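Local structure of response regulator aspartate phosphatase I (Bacillus subtilis subsp. subtilis, 4I1A) at residues 117-122 / 150-155; 142-147 / 171-176; 160-165 / 187-192; 335-340 / 365-370. The protein dephosphorylates the sporulation phosphotransferase Spo0F and activates excision and transfer of the mobile element ICEBs1 by inactivating its repressor ImmR. All coordinates share one frame; numbering follows the deposited sequence.

Interaction 1: 117-122 / 150-155; sequences KELISA and SYVYYY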
# COMPACT_ATOMS: atom_id res chain seq x y z
N LYS A 117 -2.46 12.44 14.97
CA LYS A 117 -1.47 12.62 13.90
C LYS A 117 -0.43 13.71 14.18
O LYS A 117 0.14 14.30 13.26
CB LYS A 117 -2.15 12.85 12.55
CG LYS A 117 -2.90 11.62 12.04
CD LYS A 117 -1.93 10.48 11.74
CE LYS A 117 -2.65 9.15 11.64
NZ LYS A 117 -3.31 8.78 12.93
N GLU A 118 -0.19 13.96 15.46
CA GLU A 118 0.97 14.75 15.87
C GLU A 118 2.19 13.83 15.89
O GLU A 118 2.56 13.30 16.94
CB GLU A 118 0.73 15.40 17.23
CG GLU A 118 -0.39 16.43 17.23
CD GLU A 118 -0.13 17.57 16.26
OE1 GLU A 118 -0.91 17.73 15.30
OE2 GLU A 118 0.86 18.31 16.46
N LEU A 119 2.80 13.65 14.73
CA LEU A 119 3.82 12.63 14.53
C LEU A 119 5.10 12.87 15.33
O LEU A 119 5.71 11.91 15.85
CB LEU A 119 4.14 12.49 13.04
CG LEU A 119 2.90 12.19 12.20
CD1 LEU A 119 3.21 12.24 10.70
CD2 LEU A 119 2.30 10.84 12.59
N ILE A 120 5.51 14.13 15.41
CA ILE A 120 6.70 14.51 16.16
C ILE A 120 6.51 14.16 17.64
O ILE A 120 7.39 13.58 18.27
CB ILE A 120 7.06 16.01 15.96
CG1 ILE A 120 8.34 16.15 15.14
CG2 ILE A 120 7.27 16.73 17.29
CD1 ILE A 120 8.33 15.39 13.83
N SER A 121 5.32 14.47 18.17
CA SER A 121 5.04 14.24 19.59
C SER A 121 5.04 12.76 19.89
O SER A 121 5.59 12.32 20.90
CB SER A 121 3.69 14.85 19.98
OG SER A 121 3.60 16.19 19.53
N ALA A 122 4.42 11.99 18.99
CA ALA A 122 4.31 10.55 19.16
C ALA A 122 5.68 9.90 19.27
O ALA A 122 5.95 9.18 20.22
CB ALA A 122 3.52 9.93 18.00
N SER A 150 7.55 1.13 14.86
CA SER A 150 7.82 0.89 13.45
C SER A 150 6.74 1.53 12.61
O SER A 150 7.01 2.05 11.53
CB SER A 150 7.92 -0.60 13.12
OG SER A 150 6.64 -1.21 13.14
N TYR A 151 5.51 1.50 13.13
CA TYR A 151 4.35 2.01 12.41
C TYR A 151 4.37 3.54 12.23
O TYR A 151 4.11 4.03 11.14
CB TYR A 151 3.07 1.57 13.10
CG TYR A 151 1.84 1.73 12.24
CD1 TYR A 151 1.56 0.83 11.23
CD2 TYR A 151 0.97 2.80 12.44
CE1 TYR A 151 0.43 0.98 10.43
CE2 TYR A 151 -0.15 2.96 11.65
CZ TYR A 151 -0.42 2.05 10.64
OH TYR A 151 -1.54 2.21 9.86
N VAL A 152 4.66 4.29 13.29
CA VAL A 152 4.74 5.74 13.13
C VAL A 152 5.88 6.08 12.16
O VAL A 152 5.74 6.95 11.30
CB VAL A 152 4.88 6.48 14.49
CG1 VAL A 152 5.90 5.82 15.36
CG2 VAL A 152 5.25 7.97 14.27
N TYR A 153 7.00 5.38 12.30
CA TYR A 153 8.13 5.53 11.39
C TYR A 153 7.76 5.22 9.95
O TYR A 153 8.18 5.93 9.03
CB TYR A 153 9.31 4.67 11.86
CG TYR A 153 10.16 5.37 12.89
CD1 TYR A 153 10.51 6.71 12.73
CD2 TYR A 153 10.60 4.71 14.03
CE1 TYR A 153 11.30 7.36 13.67
CE2 TYR A 153 11.39 5.35 14.98
CZ TYR A 153 11.73 6.68 14.79
OH TYR A 153 12.51 7.33 15.73
N TYR A 154 6.96 4.17 9.76
CA TYR A 154 6.44 3.82 8.44
C TYR A 154 5.54 4.92 7.88
O TYR A 154 5.49 5.13 6.67
CB TYR A 154 5.69 2.49 8.50
CG TYR A 154 5.08 2.05 7.19
CD1 TYR A 154 5.88 1.80 6.08
CD2 TYR A 154 3.71 1.87 7.06
CE1 TYR A 154 5.33 1.40 4.87
CE2 TYR A 154 3.15 1.46 5.86
CZ TYR A 154 3.96 1.23 4.76
OH TYR A 154 3.42 0.83 3.56
N TYR A 155 4.84 5.62 8.76
CA TYR A 155 3.95 6.69 8.33
C TYR A 155 4.77 7.87 7.82
O TYR A 155 4.39 8.53 6.85
CB TYR A 155 3.03 7.12 9.49
CG TYR A 155 1.81 7.93 9.09
CD1 TYR A 155 1.90 9.31 8.91
CD2 TYR A 155 0.57 7.32 8.93
CE1 TYR A 155 0.78 10.06 8.56
CE2 TYR A 155 -0.55 8.06 8.59
CZ TYR A 155 -0.44 9.43 8.40
OH TYR A 155 -1.55 10.17 8.05
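Lys117, the C-prime residue of the Schellman motif that ends helix 102-115, and Leu119, at the start of helix 119-129, both lie against Tyr155, the last residue of helix 139-155. The positive phi of Lys117 (61°) belongs to this helix end, in which Lys117 N bonds to Phe114 O and Glu118 N to Glu113 O, before Glu118 serves as N-cap of the next helix. With CG anti to the backbone N (chi1 -163°), the Tyr155 ring reaches across to the turn, and the two side chains cross it at roughly right angles. Lys117 takes the phenol end: its CD lies 3.7 Å from Tyr155 OH, and its CE is 3.9 Å from Tyr155 CE2. Leu119 takes the other end, its CD1 3.7 Å from Tyr155 CD1. Farther back, Leu119 CD2 packs more loosely on Val152 CG2, at 4.4 Å. The lysine chain is bent, and its NZ is hydrogen-bonded to Phe114 O, with a cation-pi contact to the Phe114 ring, so only the methylenes serve the tyrosine. With an alanine in place of this lysine, the phenol end of Tyr155 would probably lose its aliphatic cover and Phe114 its ammonium partner. No hydrogen bond joins the segments; the contact is apolar packing of the turn between helices 102-115 and 119-129 on helix 139-155, within the helical array of the tetratricopeptide-repeat domain.

Interaction 2: 142-147 / 171-176; sequences KAEFFF and KIFREY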
# COMPACT_ATOMS: atom_id res chain seq x y z
N LYS A 142 7.14 -5.62 24.98
CA LYS A 142 8.20 -4.99 24.20
C LYS A 142 7.86 -5.07 22.71
O LYS A 142 7.99 -4.09 21.97
CB LYS A 142 9.53 -5.71 24.42
CG LYS A 142 10.34 -5.22 25.60
CD LYS A 142 11.66 -5.97 25.71
CE LYS A 142 11.49 -7.35 26.36
NZ LYS A 142 12.80 -8.02 26.59
N ALA A 143 7.46 -6.26 22.29
CA ALA A 143 7.13 -6.49 20.89
C ALA A 143 5.99 -5.57 20.48
O ALA A 143 6.05 -4.94 19.43
CB ALA A 143 6.78 -7.96 20.64
N GLU A 144 4.96 -5.48 21.32
CA GLU A 144 3.85 -4.58 21.09
C GLU A 144 4.35 -3.14 20.94
O GLU A 144 3.89 -2.41 20.07
CB GLU A 144 2.80 -4.69 22.20
CG GLU A 144 1.91 -5.94 22.09
CD GLU A 144 1.25 -6.33 23.42
OE1 GLU A 144 1.68 -5.83 24.48
OE2 GLU A 144 0.29 -7.14 23.40
N PHE A 145 5.32 -2.77 21.77
CA PHE A 145 5.91 -1.43 21.72
C PHE A 145 6.69 -1.18 20.43
O PHE A 145 6.52 -0.14 19.79
CB PHE A 145 6.84 -1.22 22.93
CG PHE A 145 7.63 0.05 22.85
CD1 PHE A 145 7.01 1.28 23.03
CD2 PHE A 145 8.99 0.02 22.57
CE1 PHE A 145 7.73 2.46 22.94
CE2 PHE A 145 9.72 1.20 22.49
CZ PHE A 145 9.09 2.42 22.68
N PHE A 146 7.56 -2.12 20.07
CA PHE A 146 8.33 -2.01 18.83
C PHE A 146 7.44 -1.90 17.60
O PHE A 146 7.73 -1.13 16.67
CB PHE A 146 9.29 -3.19 18.68
CG PHE A 146 10.39 -3.22 19.71
CD1 PHE A 146 10.91 -2.04 20.23
CD2 PHE A 146 10.90 -4.43 20.16
CE1 PHE A 146 11.92 -2.06 21.19
CE2 PHE A 146 11.92 -4.46 21.12
CZ PHE A 146 12.43 -3.28 21.63
N PHE A 147 6.35 -2.66 17.58
CA PHE A 147 5.43 -2.62 16.45
C PHE A 147 4.88 -1.22 16.25
O PHE A 147 4.90 -0.70 15.14
CB PHE A 147 4.27 -3.61 16.64
CG PHE A 147 3.29 -3.58 15.50
CD1 PHE A 147 3.52 -4.32 14.36
CD2 PHE A 147 2.14 -2.80 15.57
CE1 PHE A 147 2.62 -4.30 13.30
CE2 PHE A 147 1.24 -2.77 14.51
CZ PHE A 147 1.48 -3.52 13.38
N LYS A 171 10.97 -10.70 15.04
CA LYS A 171 11.81 -11.79 15.55
C LYS A 171 11.33 -12.36 16.89
O LYS A 171 11.70 -13.47 17.27
CB LYS A 171 13.27 -11.35 15.67
CG LYS A 171 14.19 -11.87 14.58
CD LYS A 171 15.65 -11.58 14.93
CE LYS A 171 16.00 -12.12 16.31
NZ LYS A 171 17.39 -11.79 16.73
N ILE A 172 10.50 -11.60 17.59
CA ILE A 172 9.91 -12.04 18.84
C ILE A 172 8.54 -12.66 18.61
O ILE A 172 8.25 -13.75 19.11
CB ILE A 172 9.81 -10.87 19.86
CG1 ILE A 172 11.21 -10.34 20.21
CG2 ILE A 172 9.09 -11.31 21.13
CD1 ILE A 172 11.19 -9.10 21.10
N PHE A 173 7.68 -11.97 17.86
CA PHE A 173 6.32 -12.44 17.59
C PHE A 173 6.25 -13.83 16.94
O PHE A 173 5.33 -14.60 17.23
CB PHE A 173 5.55 -11.43 16.73
CG PHE A 173 4.85 -10.34 17.51
CD1 PHE A 173 4.07 -10.65 18.61
CD2 PHE A 173 4.97 -9.00 17.13
CE1 PHE A 173 3.42 -9.65 19.33
CE2 PHE A 173 4.32 -7.99 17.84
CZ PHE A 173 3.55 -8.31 18.94
N ARG A 174 7.21 -14.14 16.07
CA ARG A 174 7.27 -15.42 15.37
C ARG A 174 7.15 -16.63 16.31
O ARG A 174 6.43 -17.58 16.01
CB ARG A 174 8.57 -15.56 14.58
CG ARG A 174 8.75 -14.54 13.48
CD ARG A 174 9.44 -15.13 12.27
NE ARG A 174 10.70 -15.79 12.61
CZ ARG A 174 11.90 -15.23 12.49
NH1 ARG A 174 12.01 -13.99 12.02
NH2 ARG A 174 12.98 -15.91 12.83
N GLU A 175 7.86 -16.57 17.43
CA GLU A 175 7.89 -17.67 18.40
C GLU A 175 6.52 -17.96 18.99
O GLU A 175 5.94 -19.02 18.73
CB GLU A 175 8.87 -17.35 19.52
CG GLU A 175 10.28 -17.02 19.04
CD GLU A 175 10.91 -18.15 18.25
OE1 GLU A 175 11.42 -19.11 18.87
OE2 GLU A 175 10.89 -18.09 16.99
N TYR A 176 6.01 -17.03 19.79
CA TYR A 176 4.69 -17.13 20.40
C TYR A 176 3.61 -17.43 19.36
O TYR A 176 3.06 -16.53 18.74
CB TYR A 176 4.36 -15.84 21.15
CG TYR A 176 5.25 -15.57 22.36
CD1 TYR A 176 6.50 -14.98 22.21
CD2 TYR A 176 4.82 -15.88 23.64
CE1 TYR A 176 7.31 -14.73 23.32
CE2 TYR A 176 5.61 -15.63 24.75
CZ TYR A 176 6.86 -15.05 24.58
OH TYR A 176 7.65 -14.80 25.69
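One face of the Phe173 ring is taken by Ala143, whose CB stands 3.8 Å from the ring centroid and 17° off the ring normal, a CH-pi contact. Nearer the rim, Glu144 N approaches Phe173 CZ obliquely at 4.0 Å. Within the segments, Lys142 O lies above one face of the Phe146 ring, while Ile172 O sits in plane at the edge of Tyr176 and Phe146 CE1 does the same at the edge of Phe145. The pair belongs to an antiparallel helical hairpin of the tetratricopeptide-repeat domain: residues early in helix 139-155 meet the end of helix 159-173. Ala143 and Ile172 are the closest CA pair of the two segments, 6.5 Å apart, and the small Ala143 methyl lies in this gap together with Ile172 CG2. Phe173 does not head straight for the other helix at its root, yet the far end of its ring arrives there, and Gln182, Thr183 and Cys186 of helix 180-196 also touch it. The ring thus sits where three helices converge. Replacing it with a serine would probably open a gap among those helices and leave the methyl of Ala143 without its aromatic face. Ile172 completes the contact: its CG2, anti to the backbone N while CG1 lies beside that nitrogen (chi1 -62°), comes within 4.1 Å of Ala143 CB.

Interaction 3: 160-165 / 187-192; sequences YFSMNY and QFIVAG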
# COMPACT_ATOMS: atom_id res chain seq x y z
N TYR A 160 14.35 3.32 7.10
CA TYR A 160 15.40 2.64 7.86
C TYR A 160 14.94 2.32 9.29
O TYR A 160 15.10 1.19 9.77
CB TYR A 160 16.69 3.46 7.88
CG TYR A 160 17.87 2.69 8.40
CD1 TYR A 160 18.68 1.96 7.53
CD2 TYR A 160 18.16 2.65 9.76
CE1 TYR A 160 19.76 1.22 8.01
CE2 TYR A 160 19.23 1.91 10.24
CZ TYR A 160 20.03 1.20 9.36
OH TYR A 160 21.10 0.48 9.83
N PHE A 161 14.39 3.32 9.97
CA PHE A 161 13.93 3.15 11.35
C PHE A 161 12.75 2.19 11.47
O PHE A 161 12.70 1.36 12.37
CB PHE A 161 13.57 4.50 11.97
CG PHE A 161 14.75 5.25 12.53
CD1 PHE A 161 15.82 5.57 11.72
CD2 PHE A 161 14.78 5.63 13.86
CE1 PHE A 161 16.91 6.25 12.24
CE2 PHE A 161 15.86 6.32 14.38
CZ PHE A 161 16.93 6.63 13.57
N SER A 162 11.80 2.32 10.55
CA SER A 162 10.61 1.49 10.57
C SER A 162 10.98 0.02 10.45
O SER A 162 10.55 -0.81 11.26
CB SER A 162 9.66 1.88 9.44
OG SER A 162 8.62 0.94 9.30
N MET A 163 11.79 -0.30 9.46
CA MET A 163 12.16 -1.68 9.21
C MET A 163 13.00 -2.26 10.34
O MET A 163 12.96 -3.47 10.59
CB MET A 163 12.88 -1.81 7.87
CG MET A 163 13.00 -3.23 7.37
SD MET A 163 12.95 -3.29 5.58
CE MET A 163 13.76 -1.75 5.15
N ASN A 164 13.75 -1.41 11.03
CA ASN A 164 14.51 -1.85 12.19
C ASN A 164 13.58 -2.25 13.33
O ASN A 164 13.68 -3.34 13.88
CB ASN A 164 15.48 -0.77 12.65
CG ASN A 164 16.44 -1.25 13.74
OD1 ASN A 164 16.07 -1.36 14.92
ND2 ASN A 164 17.68 -1.54 13.35
N TYR A 165 12.65 -1.36 13.66
CA TYR A 165 11.73 -1.62 14.76
C TYR A 165 10.74 -2.73 14.44
O TYR A 165 10.28 -3.43 15.33
CB TYR A 165 11.02 -0.33 15.21
CG TYR A 165 11.89 0.53 16.09
CD1 TYR A 165 11.98 0.30 17.46
CD2 TYR A 165 12.65 1.57 15.56
CE1 TYR A 165 12.79 1.09 18.28
CE2 TYR A 165 13.46 2.36 16.36
CZ TYR A 165 13.53 2.11 17.72
OH TYR A 165 14.33 2.90 18.52
N GLN A 187 5.35 -8.40 9.44
CA GLN A 187 5.80 -8.70 8.09
C GLN A 187 5.24 -7.73 7.04
O GLN A 187 5.94 -7.39 6.09
CB GLN A 187 5.45 -10.15 7.72
CG GLN A 187 6.13 -11.20 8.57
CD GLN A 187 5.62 -12.61 8.26
OE1 GLN A 187 4.46 -12.79 7.86
NE2 GLN A 187 6.48 -13.60 8.42
N PHE A 188 4.00 -7.27 7.20
CA PHE A 188 3.44 -6.27 6.28
C PHE A 188 4.25 -4.99 6.35
O PHE A 188 4.50 -4.35 5.34
CB PHE A 188 1.96 -5.95 6.55
CG PHE A 188 0.98 -6.99 6.05
CD1 PHE A 188 1.42 -8.20 5.54
CD2 PHE A 188 -0.39 -6.76 6.11
CE1 PHE A 188 0.51 -9.18 5.09
CE2 PHE A 188 -1.31 -7.72 5.66
CZ PHE A 188 -0.86 -8.94 5.15
N ILE A 189 4.63 -4.60 7.56
CA ILE A 189 5.42 -3.38 7.73
C ILE A 189 6.77 -3.54 7.02
O ILE A 189 7.19 -2.65 6.28
CB ILE A 189 5.65 -3.02 9.22
CG1 ILE A 189 4.32 -2.94 9.96
CG2 ILE A 189 6.40 -1.70 9.35
CD1 ILE A 189 3.46 -1.78 9.53
N VAL A 190 7.43 -4.67 7.26
CA VAL A 190 8.72 -4.94 6.63
C VAL A 190 8.58 -4.82 5.12
O VAL A 190 9.30 -4.06 4.48
CB VAL A 190 9.27 -6.33 7.01
CG1 VAL A 190 10.47 -6.68 6.15
CG2 VAL A 190 9.65 -6.37 8.50
N ALA A 191 7.61 -5.55 4.59
CA ALA A 191 7.34 -5.58 3.15
C ALA A 191 6.89 -4.23 2.58
O ALA A 191 7.26 -3.88 1.46
CB ALA A 191 6.32 -6.63 2.84
N GLY A 192 6.07 -3.48 3.33
CA GLY A 192 5.70 -2.13 2.94
C GLY A 192 6.92 -1.22 2.84
O GLY A 192 7.04 -0.43 1.90
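Two neighbouring repeats of the tetratricopeptide domain, predicted to span 150-183 and 184-217, meet where Ser162 and Met163 of helix 159-173 touch Ile189 and Val190 of helix 180-196. The backbones come very close, with the CA atoms of Met163 and Val190 5.4 Å apart, and much of what lies between is methyl, methylene and sulfur. Ser162 OG stands 3.4 Å from Ile189 CG2, a methyl meeting a hydroxyl with no bond between them. Both branches are anti to their own backbone nitrogens, the serine hydroxyl at a chi1 of 170°, which sends oxygen and methyl into the same part of the interface. The hydroxyl is nevertheless well served: it is hydrogen-bonded to Asn193 ND2 farther along helix 180-196 and to Ser150 O of helix 139-155. This buried polar atom therefore ties three helices together inside an otherwise largely apolar boundary. In the tetratricopeptide fold, consecutive helices pack side by side to build a continuous superhelical stack, and here the join between repeats runs through this row of small contacts. Val190 extends the row along helix 159-173, where its side chain also touches Ala166 and Asn167, while Ile189 too packs on Ala166. Met163 lies at the partly exposed margin, where CG anti to the backbone N (chi1 -166°) directs the chain toward helix 180-196 and places SD 3.9 Å from Val190 O and 4.2 Å from Val190 CG1.

Interaction 4: 335-340 / 365-370; sequences ADVENF and IEARRK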
# COMPACT_ATOMS: atom_id res chain seq x y z
N ALA A 335 2.29 11.19 -4.08
CA ALA A 335 2.87 9.87 -4.34
C ALA A 335 2.11 9.18 -5.49
O ALA A 335 2.72 8.73 -6.46
CB ALA A 335 2.87 9.00 -3.07
N ASP A 336 0.79 9.12 -5.36
CA ASP A 336 -0.09 8.63 -6.44
C ASP A 336 0.12 9.37 -7.74
O ASP A 336 0.18 8.76 -8.79
CB ASP A 336 -1.55 8.72 -6.03
CG ASP A 336 -1.90 7.72 -4.96
OD1 ASP A 336 -1.12 6.77 -4.78
OD2 ASP A 336 -2.95 7.88 -4.31
N VAL A 337 0.27 10.69 -7.67
CA VAL A 337 0.49 11.49 -8.88
C VAL A 337 1.85 11.18 -9.51
O VAL A 337 1.98 11.10 -10.73
CB VAL A 337 0.40 13.01 -8.58
CG1 VAL A 337 0.90 13.84 -9.79
CG2 VAL A 337 -1.02 13.40 -8.21
N GLU A 338 2.85 11.01 -8.66
CA GLU A 338 4.19 10.73 -9.13
C GLU A 338 4.25 9.35 -9.79
O GLU A 338 4.71 9.20 -10.92
CB GLU A 338 5.17 10.81 -7.96
CG GLU A 338 6.60 10.48 -8.33
CD GLU A 338 7.42 10.04 -7.13
OE1 GLU A 338 8.66 10.12 -7.18
OE2 GLU A 338 6.81 9.60 -6.13
N ASN A 339 3.77 8.34 -9.08
CA ASN A 339 3.80 6.98 -9.60
C ASN A 339 2.93 6.78 -10.85
O ASN A 339 3.39 6.20 -11.84
CB ASN A 339 3.45 5.98 -8.49
CG ASN A 339 4.49 5.97 -7.37
OD1 ASN A 339 4.20 5.58 -6.24
ND2 ASN A 339 5.72 6.42 -7.68
N PHE A 340 1.70 7.27 -10.81
CA PHE A 340 0.80 7.10 -11.95
C PHE A 340 1.22 7.89 -13.18
O PHE A 340 1.09 7.40 -14.31
CB PHE A 340 -0.65 7.40 -11.58
CG PHE A 340 -1.34 6.26 -10.95
CD1 PHE A 340 -1.99 5.33 -11.74
CD2 PHE A 340 -1.32 6.08 -9.57
CE1 PHE A 340 -2.64 4.24 -11.16
CE2 PHE A 340 -1.96 4.99 -8.98
CZ PHE A 340 -2.62 4.06 -9.78
N ILE A 365 7.98 14.92 -12.04
CA ILE A 365 9.06 15.70 -11.42
C ILE A 365 8.48 16.65 -10.36
O ILE A 365 8.95 16.71 -9.22
CB ILE A 365 9.84 16.57 -12.42
CG1 ILE A 365 10.37 15.76 -13.61
CG2 ILE A 365 10.95 17.32 -11.72
CD1 ILE A 365 11.32 14.71 -13.25
N GLU A 366 7.47 17.40 -10.78
CA GLU A 366 6.76 18.35 -9.93
C GLU A 366 6.17 17.68 -8.70
O GLU A 366 6.30 18.20 -7.59
CB GLU A 366 5.65 19.04 -10.73
CG GLU A 366 5.79 20.55 -10.83
CD GLU A 366 5.62 21.23 -9.48
OE1 GLU A 366 4.46 21.39 -9.03
OE2 GLU A 366 6.66 21.62 -8.87
N ALA A 367 5.51 16.53 -8.90
CA ALA A 367 4.92 15.80 -7.78
C ALA A 367 5.99 15.39 -6.77
O ALA A 367 5.79 15.50 -5.56
CB ALA A 367 4.14 14.59 -8.26
N ARG A 368 7.13 14.92 -7.29
CA ARG A 368 8.27 14.53 -6.46
C ARG A 368 8.74 15.73 -5.65
O ARG A 368 8.95 15.63 -4.44
CB ARG A 368 9.40 13.98 -7.34
CG ARG A 368 10.70 13.60 -6.61
CD ARG A 368 11.96 14.12 -7.35
NE ARG A 368 12.26 15.53 -7.05
CZ ARG A 368 13.40 16.15 -7.35
NH1 ARG A 368 14.38 15.49 -7.95
NH2 ARG A 368 13.57 17.42 -7.02
N ARG A 369 8.90 16.88 -6.31
CA ARG A 369 9.29 18.10 -5.61
C ARG A 369 8.31 18.46 -4.50
O ARG A 369 8.72 18.89 -3.42
CB ARG A 369 9.45 19.26 -6.59
CG ARG A 369 10.69 19.10 -7.48
CD ARG A 369 10.89 20.27 -8.43
NE ARG A 369 12.20 20.18 -9.07
CZ ARG A 369 12.42 20.39 -10.37
NH1 ARG A 369 11.42 20.70 -11.18
NH2 ARG A 369 13.65 20.28 -10.85
N LYS A 370 7.03 18.26 -4.74
CA LYS A 370 6.03 18.55 -3.73
C LYS A 370 6.11 17.61 -2.54
O LYS A 370 5.85 18.02 -1.41
CB LYS A 370 4.62 18.58 -4.34
CG LYS A 370 4.35 19.89 -5.06
CD LYS A 370 3.02 19.90 -5.77
CE LYS A 370 2.64 21.31 -6.20
NZ LYS A 370 2.53 22.22 -5.02
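With CG1 anti to its backbone N (chi1 169°), Val337 sets that methyl 3.7 Å from Ala367 CB, while the next residue, Glu338, also has CG anti to its nitrogen (chi1 178°) and runs out in an extended chain that crosses the root of Arg368 at a slant. The two helices are the antiparallel pair of the sixth predicted tetratricopeptide repeat, 338-371, near the end of the ordered chain; the axes of the short segments pass 8.2 Å apart at an angle of 151° between their directions. An alanine at the crossing is consistent with this spacing. Glu338 and Ala367 have the closest CA atoms of the two segments, and the Ala367 methyl fits against the backbone itself, 3.8 Å from Glu338 N, as well as against the first carbon of the glutamate, at a CB to CB distance of 3.9 Å. Val337 also packs on Phe325 and Leu328 of helix 318-330, so that its side chain joins the pair to the helix before it. The opposite charges of Glu338 and Arg368 do not pair: the arginine bends beyond CG and carries its guanidinium away, the planes of the two charged groups are nearly perpendicular, and Glu338 OE1 stays 6.5 Å from Arg368 NE. What the carboxylate meets instead is the aliphatic root of the arginine, where Glu338 OE1 lies 3.9 Å from Arg368 CB.

Overall arrangement
Interactions 1, 2 and 3 form one connected region, and interaction 4 stands apart from it. Interactions 1 and 2 share helix 139-155, their centres 19 Å apart, and interactions 2 and 3 share helix 159-173, with centres about 13 Å apart. Interaction 3, also 13 Å from interaction 1 between centres, touches both: Tyr151 and Phe147 each pack on Ile189, and Tyr153 packs on Phe161. Interaction 4 lies near the far end of the chain, its centre about 35 Å from that of interaction 2 and on the opposite side of the chain's centre; its nearest atoms are about 10 Å from interaction 1. All four contacts join helices of the repeat array.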